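Local coordinates for protein-glutamine gamma-glutamyltransferase (Pseudomonas aeruginosa PAO1, PDB 6G49) that shows transglutaminase activity in vitro, joining protein glutamine and lysine side chains, and is critical for the viability of the bacterium, this piece being its periplasmic part, at residues Trp289-Gln294 and Trp299-Pro304; Gln200-Val205 and Pro295-Leu300; Gly269-Pro274 and Gln283-Ala288; Leu55-Arg60 and Trp120-Asp125. One frame throughout, in Å; residues are numbered along the deposited sequence.

Contact 1. Residues Trp289-Gln294 and Trp299-Pro304; sequences WVEYWQ and WLSVDP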
# COMPACT_ATOMS: atom_id res chain seq x y z
N TRP A 289 -1.64 0.80 -2.25
CA TRP A 289 -0.83 1.76 -2.90
C TRP A 289 0.51 1.10 -3.32
O TRP A 289 0.60 -0.15 -3.33
CB TRP A 289 -0.67 3.04 -2.09
CG TRP A 289 -0.05 2.87 -0.73
CD1 TRP A 289 1.22 3.18 -0.36
CD2 TRP A 289 -0.74 2.51 0.49
NE1 TRP A 289 1.41 2.94 0.98
CE2 TRP A 289 0.23 2.55 1.53
CE3 TRP A 289 -2.03 2.07 0.81
CZ2 TRP A 289 -0.08 2.24 2.86
CZ3 TRP A 289 -2.33 1.79 2.13
CH2 TRP A 289 -1.35 1.85 3.13
N VAL A 290 1.48 1.92 -3.66
CA VAL A 290 2.75 1.43 -4.27
C VAL A 290 3.92 2.02 -3.50
O VAL A 290 3.89 3.15 -3.01
CB VAL A 290 2.81 1.78 -5.76
CG1 VAL A 290 4.16 1.38 -6.40
CG2 VAL A 290 1.66 1.13 -6.50
N GLU A 291 5.02 1.27 -3.46
CA GLU A 291 6.35 1.88 -3.19
C GLU A 291 7.34 1.32 -4.19
O GLU A 291 7.25 0.14 -4.63
CB GLU A 291 6.79 1.72 -1.73
CG GLU A 291 6.95 0.30 -1.27
CD GLU A 291 7.21 0.17 0.23
OE1 GLU A 291 7.40 -0.95 0.70
OE2 GLU A 291 7.19 1.20 0.92
N TYR A 292 8.30 2.16 -4.53
CA TYR A 292 9.33 1.81 -5.48
C TYR A 292 10.69 2.23 -4.90
O TYR A 292 10.81 3.15 -4.08
CB TYR A 292 9.07 2.43 -6.86
CG TYR A 292 9.22 3.93 -6.93
CD1 TYR A 292 8.24 4.80 -6.44
CD2 TYR A 292 10.40 4.48 -7.38
CE1 TYR A 292 8.47 6.17 -6.43
CE2 TYR A 292 10.61 5.86 -7.40
CZ TYR A 292 9.64 6.69 -6.92
OH TYR A 292 9.94 8.02 -7.00
N TRP A 293 11.73 1.61 -5.45
CA TRP A 293 13.07 1.79 -4.94
C TRP A 293 13.94 2.45 -5.99
O TRP A 293 13.88 2.13 -7.18
CB TRP A 293 13.67 0.43 -4.55
CG TRP A 293 15.01 0.56 -3.90
CD1 TRP A 293 15.28 0.79 -2.57
CD2 TRP A 293 16.28 0.51 -4.58
NE1 TRP A 293 16.64 0.94 -2.41
CE2 TRP A 293 17.27 0.78 -3.61
CE3 TRP A 293 16.66 0.32 -5.91
CZ2 TRP A 293 18.63 0.82 -3.92
CZ3 TRP A 293 18.00 0.39 -6.23
CH2 TRP A 293 18.97 0.57 -5.23
N GLN A 294 14.84 3.27 -5.47
CA GLN A 294 15.93 3.80 -6.31
C GLN A 294 17.15 3.99 -5.43
O GLN A 294 17.08 4.11 -4.21
CB GLN A 294 15.49 5.10 -6.99
CG GLN A 294 15.40 6.28 -6.05
CD GLN A 294 14.63 7.39 -6.71
OE1 GLN A 294 13.51 7.71 -6.32
NE2 GLN A 294 15.23 7.95 -7.75
N TRP A 299 13.31 3.46 -0.65
CA TRP A 299 11.88 3.24 -1.01
C TRP A 299 11.10 4.54 -0.83
O TRP A 299 11.22 5.20 0.21
CB TRP A 299 11.27 2.13 -0.18
CG TRP A 299 11.81 0.75 -0.41
CD1 TRP A 299 12.80 0.12 0.28
CD2 TRP A 299 11.41 -0.17 -1.43
NE1 TRP A 299 13.03 -1.12 -0.24
CE2 TRP A 299 12.21 -1.33 -1.32
CE3 TRP A 299 10.46 -0.11 -2.47
CZ2 TRP A 299 11.99 -2.47 -2.10
CZ3 TRP A 299 10.31 -1.23 -3.28
CH2 TRP A 299 11.06 -2.38 -3.10
N LEU A 300 10.26 4.87 -1.82
CA LEU A 300 9.33 5.97 -1.74
C LEU A 300 7.94 5.47 -2.07
O LEU A 300 7.76 4.69 -3.01
CB LEU A 300 9.72 7.08 -2.72
CG LEU A 300 11.08 7.76 -2.44
CD1 LEU A 300 11.39 8.72 -3.56
CD2 LEU A 300 11.11 8.44 -1.09
N SER A 301 6.94 5.91 -1.30
CA SER A 301 5.57 5.49 -1.50
C SER A 301 4.86 6.47 -2.42
O SER A 301 5.10 7.67 -2.36
CB SER A 301 4.84 5.41 -0.18
OG SER A 301 5.46 4.48 0.68
N VAL A 302 3.96 5.94 -3.23
CA VAL A 302 3.18 6.72 -4.17
C VAL A 302 1.79 6.09 -4.26
O VAL A 302 1.64 4.89 -4.19
CB VAL A 302 3.87 6.83 -5.53
CG1 VAL A 302 3.99 5.49 -6.25
CG2 VAL A 302 3.24 7.89 -6.39
N ASP A 303 0.77 6.93 -4.47
CA ASP A 303 -0.61 6.42 -4.50
C ASP A 303 -1.29 6.85 -5.78
O ASP A 303 -1.73 7.99 -5.89
CB ASP A 303 -1.40 6.90 -3.30
CG ASP A 303 -2.78 6.31 -3.27
OD1 ASP A 303 -3.15 5.55 -4.20
OD2 ASP A 303 -3.49 6.59 -2.25
N PRO A 304 -1.41 5.96 -6.79
CA PRO A 304 -2.00 6.33 -8.06
C PRO A 304 -3.48 6.71 -7.94
O PRO A 304 -3.99 7.42 -8.81
CB PRO A 304 -1.81 5.09 -8.96
CG PRO A 304 -1.57 3.98 -8.00
CD PRO A 304 -0.87 4.60 -6.81

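Contact 2. Residues Gln200-Val205 and Pro295-Leu300; sequences QPQALV and PEQGWL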
# COMPACT_ATOMS: atom_id res chain seq x y z
N GLN A 200 15.50 8.55 -15.38
CA GLN A 200 15.43 8.72 -13.96
C GLN A 200 14.12 8.10 -13.46
O GLN A 200 13.05 8.39 -14.01
CB GLN A 200 15.47 10.19 -13.57
CG GLN A 200 16.72 10.90 -14.04
CD GLN A 200 16.89 12.19 -13.26
OE1 GLN A 200 16.69 12.22 -12.05
NE2 GLN A 200 17.25 13.26 -13.95
N PRO A 201 14.19 7.18 -12.48
CA PRO A 201 12.98 6.54 -11.93
C PRO A 201 11.91 7.58 -11.56
O PRO A 201 10.75 7.33 -11.86
CB PRO A 201 13.50 5.83 -10.69
CG PRO A 201 14.93 5.49 -11.04
CD PRO A 201 15.41 6.70 -11.80
N GLN A 202 12.29 8.68 -10.89
CA GLN A 202 11.32 9.65 -10.41
C GLN A 202 10.52 10.27 -11.55
O GLN A 202 9.30 10.47 -11.48
CB GLN A 202 11.97 10.74 -9.56
CG GLN A 202 11.79 10.44 -8.08
CD GLN A 202 12.42 11.47 -7.19
OE1 GLN A 202 12.42 12.67 -7.48
NE2 GLN A 202 12.98 11.00 -6.09
N ALA A 203 11.19 10.54 -12.67
CA ALA A 203 10.56 11.00 -13.87
C ALA A 203 9.64 9.95 -14.49
O ALA A 203 8.57 10.31 -15.07
CB ALA A 203 11.63 11.40 -14.88
N LEU A 204 10.04 8.66 -14.45
CA LEU A 204 9.20 7.66 -15.04
C LEU A 204 7.90 7.54 -14.20
O LEU A 204 6.79 7.43 -14.75
CB LEU A 204 9.98 6.35 -15.10
CG LEU A 204 9.40 5.29 -16.02
CD1 LEU A 204 10.46 4.33 -16.51
CD2 LEU A 204 8.26 4.50 -15.36
N VAL A 205 8.07 7.47 -12.89
CA VAL A 205 6.94 7.39 -11.95
C VAL A 205 5.99 8.57 -12.22
O VAL A 205 4.76 8.42 -12.31
CB VAL A 205 7.44 7.38 -10.51
CG1 VAL A 205 6.29 7.69 -9.52
CG2 VAL A 205 8.06 6.02 -10.22
N PRO A 295 18.35 3.98 -6.04
CA PRO A 295 19.57 4.23 -5.29
C PRO A 295 19.53 5.53 -4.49
O PRO A 295 18.96 6.49 -4.91
CB PRO A 295 20.63 4.30 -6.41
CG PRO A 295 20.08 3.41 -7.51
CD PRO A 295 18.58 3.64 -7.46
N GLU A 296 20.09 5.45 -3.29
CA GLU A 296 20.30 6.58 -2.39
C GLU A 296 19.00 7.01 -1.69
O GLU A 296 19.01 7.19 -0.48
CB GLU A 296 20.93 7.77 -3.12
CG GLU A 296 22.32 7.44 -3.64
CD GLU A 296 23.21 8.64 -3.88
OE1 GLU A 296 22.70 9.65 -4.42
OE2 GLU A 296 24.41 8.58 -3.53
N GLN A 297 17.93 7.26 -2.46
CA GLN A 297 16.68 7.70 -1.87
C GLN A 297 15.95 6.55 -1.16
O GLN A 297 15.09 6.81 -0.29
CB GLN A 297 15.85 8.40 -2.93
CG GLN A 297 16.55 9.66 -3.45
CD GLN A 297 15.64 10.44 -4.36
OE1 GLN A 297 14.62 10.98 -3.93
NE2 GLN A 297 15.99 10.48 -5.63
N GLY A 298 16.25 5.31 -1.56
CA GLY A 298 15.60 4.15 -1.04
C GLY A 298 14.15 4.07 -1.51
O GLY A 298 13.82 4.45 -2.65
N TRP A 299 13.31 3.46 -0.65
CA TRP A 299 11.88 3.24 -1.01
C TRP A 299 11.10 4.54 -0.83
O TRP A 299 11.22 5.20 0.21
CB TRP A 299 11.27 2.13 -0.18
CG TRP A 299 11.81 0.75 -0.41
CD1 TRP A 299 12.80 0.12 0.28
CD2 TRP A 299 11.41 -0.17 -1.43
NE1 TRP A 299 13.03 -1.12 -0.24
CE2 TRP A 299 12.21 -1.33 -1.32
CE3 TRP A 299 10.46 -0.11 -2.47
CZ2 TRP A 299 11.99 -2.47 -2.10
CZ3 TRP A 299 10.31 -1.23 -3.28
CH2 TRP A 299 11.06 -2.38 -3.10
N LEU A 300 10.26 4.87 -1.82
CA LEU A 300 9.33 5.97 -1.74
C LEU A 300 7.94 5.47 -2.07
O LEU A 300 7.76 4.69 -3.01
CB LEU A 300 9.72 7.08 -2.72
CG LEU A 300 11.08 7.76 -2.44
CD1 LEU A 300 11.39 8.72 -3.56
CD2 LEU A 300 11.11 8.44 -1.09

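Contact 3. Residues Gly269-Pro274 and Gln283-Ala288; sequences GGELNP and QFDAHA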
# COMPACT_ATOMS: atom_id res chain seq x y z
N GLY A 269 -6.91 6.71 5.88
CA GLY A 269 -7.85 7.69 6.40
C GLY A 269 -8.36 7.28 7.76
O GLY A 269 -7.63 6.94 8.66
N GLY A 270 -9.66 7.43 7.93
CA GLY A 270 -10.32 7.16 9.18
C GLY A 270 -11.42 8.16 9.45
O GLY A 270 -11.53 9.17 8.79
N GLU A 271 -12.24 7.87 10.45
CA GLU A 271 -13.37 8.70 10.81
C GLU A 271 -13.21 9.22 12.23
O GLU A 271 -13.05 8.47 13.15
CB GLU A 271 -14.62 7.84 10.71
CG GLU A 271 -14.90 7.25 9.33
CD GLU A 271 -13.99 6.09 8.91
OE1 GLU A 271 -13.96 5.05 9.56
OE2 GLU A 271 -13.31 6.21 7.88
N LEU A 272 -13.23 10.53 12.39
CA LEU A 272 -13.05 11.15 13.69
C LEU A 272 -14.26 11.12 14.62
O LEU A 272 -15.34 11.51 14.23
CB LEU A 272 -12.62 12.59 13.50
CG LEU A 272 -12.32 13.44 14.72
CD1 LEU A 272 -11.18 12.86 15.52
CD2 LEU A 272 -11.98 14.84 14.24
N ASN A 273 -14.05 10.66 15.85
CA ASN A 273 -15.09 10.66 16.88
C ASN A 273 -14.72 11.77 17.88
O ASN A 273 -13.87 11.60 18.75
CB ASN A 273 -15.09 9.36 17.66
CG ASN A 273 -16.17 9.31 18.72
OD1 ASN A 273 -16.75 10.34 19.05
ND2 ASN A 273 -16.50 8.10 19.18
N PRO A 274 -15.30 12.97 17.74
CA PRO A 274 -14.91 14.08 18.61
C PRO A 274 -15.39 13.88 20.06
O PRO A 274 -14.74 14.41 20.93
CB PRO A 274 -15.57 15.31 17.98
CG PRO A 274 -16.73 14.71 17.22
CD PRO A 274 -16.19 13.40 16.66
N GLN A 283 -13.53 -1.20 7.72
CA GLN A 283 -13.06 -2.02 6.60
C GLN A 283 -13.20 -1.24 5.31
O GLN A 283 -12.38 -1.45 4.35
CB GLN A 283 -13.77 -3.38 6.55
CG GLN A 283 -13.46 -4.30 7.70
CD GLN A 283 -12.00 -4.60 7.94
OE1 GLN A 283 -11.18 -4.39 7.02
NE2 GLN A 283 -11.70 -5.17 9.10
N PHE A 284 -14.17 -0.32 5.16
CA PHE A 284 -14.32 0.43 3.94
C PHE A 284 -13.13 1.35 3.65
O PHE A 284 -13.04 1.89 2.51
CB PHE A 284 -15.66 1.18 3.86
CG PHE A 284 -15.97 2.17 4.97
CD1 PHE A 284 -15.23 3.31 5.19
CD2 PHE A 284 -17.02 1.91 5.85
CE1 PHE A 284 -15.55 4.20 6.20
CE2 PHE A 284 -17.33 2.80 6.88
CZ PHE A 284 -16.59 3.93 7.06
N ASP A 285 -12.29 1.60 4.65
CA ASP A 285 -11.08 2.40 4.49
C ASP A 285 -9.91 1.54 3.95
O ASP A 285 -8.79 2.09 3.80
CB ASP A 285 -10.68 3.04 5.79
CG ASP A 285 -11.66 4.10 6.28
OD1 ASP A 285 -12.16 4.83 5.42
OD2 ASP A 285 -12.00 4.09 7.48
N ALA A 286 -10.13 0.27 3.66
CA ALA A 286 -9.05 -0.62 3.13
C ALA A 286 -8.54 -0.02 1.83
O ALA A 286 -9.29 0.53 1.00
CB ALA A 286 -9.53 -2.02 2.94
N HIS A 287 -7.21 -0.06 1.68
CA HIS A 287 -6.57 0.65 0.58
C HIS A 287 -5.29 -0.08 0.19
O HIS A 287 -4.72 -0.80 0.97
CB HIS A 287 -6.31 2.09 1.00
CG HIS A 287 -6.03 3.04 -0.10
ND1 HIS A 287 -6.93 3.17 -1.13
CD2 HIS A 287 -5.00 3.87 -0.33
CE1 HIS A 287 -6.45 4.10 -1.97
NE2 HIS A 287 -5.25 4.54 -1.52
N ALA A 288 -4.88 0.16 -1.05
CA ALA A 288 -3.66 -0.38 -1.63
C ALA A 288 -2.96 0.71 -2.41
O ALA A 288 -3.61 1.51 -3.11
CB ALA A 288 -3.96 -1.55 -2.51
O HOH W 1 -11.18 7.52 5.39

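Contact 4. Residues Leu55-Arg60 and Trp120-Asp125; sequences LAFRVR and WLFALD. With PO4 (phosphate ion), chain H.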
# COMPACT_ATOMS: atom_id res chain seq x y z
N LEU A 55 -15.75 -2.53 11.90
CA LEU A 55 -14.60 -1.79 12.45
C LEU A 55 -13.31 -2.60 12.34
O LEU A 55 -13.25 -3.76 12.74
CB LEU A 55 -14.85 -1.51 13.93
CG LEU A 55 -13.86 -0.59 14.63
CD1 LEU A 55 -13.86 0.79 14.00
CD2 LEU A 55 -14.29 -0.49 16.09
N ALA A 56 -12.21 -1.93 11.91
CA ALA A 56 -10.94 -2.55 11.89
C ALA A 56 -10.07 -2.20 13.11
O ALA A 56 -9.51 -3.09 13.75
CB ALA A 56 -10.24 -2.19 10.59
N PHE A 57 -9.98 -0.90 13.43
CA PHE A 57 -9.16 -0.45 14.59
C PHE A 57 -9.57 0.98 14.92
O PHE A 57 -10.28 1.62 14.15
CB PHE A 57 -7.65 -0.62 14.39
CG PHE A 57 -7.03 0.14 13.25
CD1 PHE A 57 -7.14 -0.33 11.95
CD2 PHE A 57 -6.39 1.34 13.49
CE1 PHE A 57 -6.51 0.37 10.90
CE2 PHE A 57 -5.78 2.04 12.44
CZ PHE A 57 -5.85 1.53 11.17
N ARG A 58 -9.08 1.43 16.07
CA ARG A 58 -9.29 2.78 16.57
C ARG A 58 -7.91 3.30 16.95
O ARG A 58 -7.05 2.54 17.31
CB ARG A 58 -10.28 2.81 17.72
CG ARG A 58 -11.69 2.53 17.25
CD ARG A 58 -12.67 2.42 18.39
NE ARG A 58 -12.51 1.17 19.10
CZ ARG A 58 -13.00 0.94 20.30
NH1 ARG A 58 -13.68 1.88 20.92
NH2 ARG A 58 -12.82 -0.23 20.87
N VAL A 59 -7.73 4.61 16.86
CA VAL A 59 -6.42 5.23 17.08
C VAL A 59 -6.60 6.52 17.87
O VAL A 59 -7.42 7.35 17.51
CB VAL A 59 -5.66 5.53 15.77
CG1 VAL A 59 -4.27 6.08 16.05
CG2 VAL A 59 -5.54 4.35 14.90
N ARG A 60 -5.72 6.73 18.83
CA ARG A 60 -5.66 7.96 19.60
C ARG A 60 -4.22 8.50 19.52
O ARG A 60 -3.30 7.82 19.91
CB ARG A 60 -6.07 7.71 21.05
CG ARG A 60 -6.62 8.91 21.78
CD ARG A 60 -7.29 8.51 23.09
NE ARG A 60 -8.75 8.49 23.05
CZ ARG A 60 -9.50 7.51 23.55
NH1 ARG A 60 -8.93 6.46 24.10
NH2 ARG A 60 -10.81 7.58 23.50
N TRP A 120 -0.62 -9.18 11.42
CA TRP A 120 -0.11 -7.89 11.01
C TRP A 120 -0.68 -6.83 11.95
O TRP A 120 -1.91 -6.85 12.17
CB TRP A 120 -0.50 -7.57 9.55
CG TRP A 120 -0.21 -8.75 8.68
CD1 TRP A 120 0.96 -9.47 8.66
CD2 TRP A 120 -1.08 -9.38 7.72
NE1 TRP A 120 0.86 -10.50 7.76
CE2 TRP A 120 -0.38 -10.48 7.18
CE3 TRP A 120 -2.37 -9.12 7.25
CZ2 TRP A 120 -0.93 -11.33 6.22
CZ3 TRP A 120 -2.95 -9.98 6.33
CH2 TRP A 120 -2.23 -11.08 5.82
N LEU A 121 0.17 -5.95 12.48
CA LEU A 121 -0.34 -4.78 13.20
C LEU A 121 -0.32 -3.61 12.23
O LEU A 121 0.61 -3.42 11.41
CB LEU A 121 0.55 -4.50 14.41
CG LEU A 121 0.64 -5.59 15.47
CD1 LEU A 121 1.21 -5.02 16.76
CD2 LEU A 121 -0.66 -6.30 15.71
N PHE A 122 -1.36 -2.79 12.32
CA PHE A 122 -1.49 -1.65 11.45
C PHE A 122 -0.74 -0.45 12.03
O PHE A 122 -0.85 -0.16 13.24
CB PHE A 122 -2.97 -1.30 11.28
CG PHE A 122 -3.85 -2.47 10.98
CD1 PHE A 122 -3.57 -3.29 9.91
CD2 PHE A 122 -4.90 -2.82 11.83
CE1 PHE A 122 -4.32 -4.42 9.69
CE2 PHE A 122 -5.71 -3.89 11.51
CZ PHE A 122 -5.43 -4.69 10.43
N ALA A 123 -0.01 0.29 11.20
CA ALA A 123 0.72 1.45 11.70
C ALA A 123 1.19 2.29 10.53
O ALA A 123 1.50 1.75 9.45
CB ALA A 123 1.93 1.01 12.51
N LEU A 124 1.38 3.59 10.77
CA LEU A 124 2.04 4.46 9.80
C LEU A 124 3.51 4.05 9.68
O LEU A 124 4.20 3.73 10.64
CB LEU A 124 1.98 5.92 10.26
CG LEU A 124 0.62 6.49 10.63
CD1 LEU A 124 0.82 7.88 11.19
CD2 LEU A 124 -0.35 6.54 9.43
N ASP A 125 4.00 4.04 8.43
CA ASP A 125 5.41 3.74 8.16
C ASP A 125 6.26 4.88 8.73
O ASP A 125 5.80 6.01 8.82
CB ASP A 125 5.59 3.57 6.64
CG ASP A 125 6.78 2.75 6.18
OD1 ASP A 125 7.11 1.78 6.85
OD2 ASP A 125 7.34 3.09 5.10
P PO4 H . -13.93 5.55 24.44
O1 PO4 H . -12.45 6.05 24.43
O2 PO4 H . -14.90 6.40 23.64
O3 PO4 H . -14.11 4.09 24.03
O4 PO4 H . -14.61 5.57 25.81

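Contact 1. Residues Trp289-Gln294 and Trp299-Pro304
V290 and V302, like Y292 and L300, are antiparallel hydrogen-bonded pairs, and the axes of the two short strands approach to 4.5 Å, with 151° between their directions. Together they form a beta hairpin of the transglutaminase-like domain, and its second strand leads directly into D303, by similarity a member of the Cys-His-Asp active site. Of the four backbone bonds, V302 N to V290 O, at 2.8 Å, is the shortest. The side chains divide between two faces. On one, V290 sits next to V302, while the ring of Y292 passes L300, CE1 reaching CB at 4.0 Å. This face rests on helices 201-214 and 243-256. On the other, E291 stretches out with CG 3.7 Å from CE3 of W299, and its carboxylate is taken up by R164, R74 and R262, three charges that would probably keep it ionised. W293 turns CG anti to its backbone N (chi1 -175°), which brings the edge of its indole to the face of W299 in a T-shaped stack, planes 64° apart. NE1 of W293 bonds to the backbone O of E165, NE1 of W299 to its OE1. CB of W293 stands over the W299 six-membered ring, 3.7 Å from its centroid.

Contact 2. Residues Gln200-Val205 and Pro295-Leu300
Q202 and Q297 meet through their terminal amides, and this small patch is the tighter part of the contact. NE2 of Q202 lies 2.7 Å from OE1 of Q297, yet the N-H points well off the line, at an angle of 123°, and the hydrogen bond is weak. The same NE2 is 3.1 Å from NE2 of Q297, a donor facing a donor, so it meets the end of the opposing amide with both polar atoms near it. The two amide planes stand 74° apart and the side chains cross at about a right angle, an arrangement far from the flat pairing of two amides. Both chains are extended beyond CG, which lets them bridge backbones whose nearest CA atoms, of Q202 and L300, are 9.6 Å apart. Here the first turn of helix 201-214, with Q200 at its N-cap, faces the turn of the hairpin formed by strands 286-294 and 298-302 in the transglutaminase-like domain. L300 adds an apolar neighbour, its CD1 3.8 Å from NE2 of Q202. A further weak bond runs from that NE2 to OE1 of Q294 on the first hairpin strand. The outer side is looser: Q297 is exposed at the turn, whereas deeper along the helix V205 is buried against Y292, M250 and L254.

Contact 3. Residues Gly269-Pro274 and Gln283-Ala288
OD2 of D285 accepts a hydrogen bond from the backbone N of H282, and OE2 of E271 lies only 2.5 Å from the same OD2. Two carboxylate oxygens this close suggest that one of the acids holds a proton. The two carboxylates meet head-on, their planes 27° apart. E271 is bent at its second torsion (chi2 74°), which folds the carboxylate back toward D285; its other oxygen, OE1, is hydrogen-bonded to ND1 of H282, so one residue steadies both acids. The contact spans the two ends of a beta hairpin, strands 271-273 and 278-282, where the chain leaves through a short 3-10 turn at residues 283-285 and enters strand 286-294. That strand carries H287, by similarity an active-site residue, two positions beyond D285. The ring of F284 presents its edge to the acid pair, CE1 standing 3.4 Å from OE2 of E271. Where the backbone swings past at G270, a water bridges the segments: it accepts from G270 N at 3.0 Å and donates to OD1 of D285 at 2.9 Å.

Contact 4. Residues Leu55-Arg60 and Trp120-Asp125
F122 reaches across to F57 through CB, CG and the CD2-CE2 flank of its ring. Its CB starts over the face of the F57 ring, 4.2 Å from the centroid and 21° off the normal, a CH-pi contact displaced toward the rim. CG follows at 3.9 Å from CE1 of F57. CD2 then makes the closest approach of the pair, 3.4 Å from CD1 of F57, and CE2, the next atom out, sits 3.9 Å from that same CD1, with the carbonyl O of A56 at the margin of contact. Because F122 sets CG anti to its own carbonyl carbon (chi1 -47°), the ring leans toward strand 55-61 as it leaves the backbone. The two planes lie 29° apart and the centroids 5.0 Å, displaced so that there is little overlap, and thus the meeting is more one of CB and a ring margin with a face than a full stack. F57 comes from a strand with a classic beta bulge, where A56 and F57 both face V281. The contact joins that strand's sheet to the other antiparallel sheet, which holds strand 120-124. W73 meets the F57 ring edge-to-face and Y267 does the same to F122, making an aromatic cluster between the sheets. With no hydrogen bond between the two segments, the chemistry implies cohesion that probably comes from dispersion and the burial of carbon.

From the N terminus, contact 4 comes first, closing a loop of 59 residues between strands 55-61 and 120-124 and joining the two sheets. Residues 200-205 then open the long loop that contact 2 closes at the hairpin turn. Nested inside it, contact 3 joins residues 269-274 to the start of strand 286-294. Contact 1 follows contact 3 in series: it opens inside the loop of contact 2, pairs that strand with 298-302, shares W299 and L300 with contact 2 and runs past it to P304. Contacts 3 and 1 also meet directly, H287 NE2 lying 2.8 Å from D303 OD2. Contacts 3 and 4 touch where Q283 packs on A56, whereas contact 2 lies across the chain's centre from both.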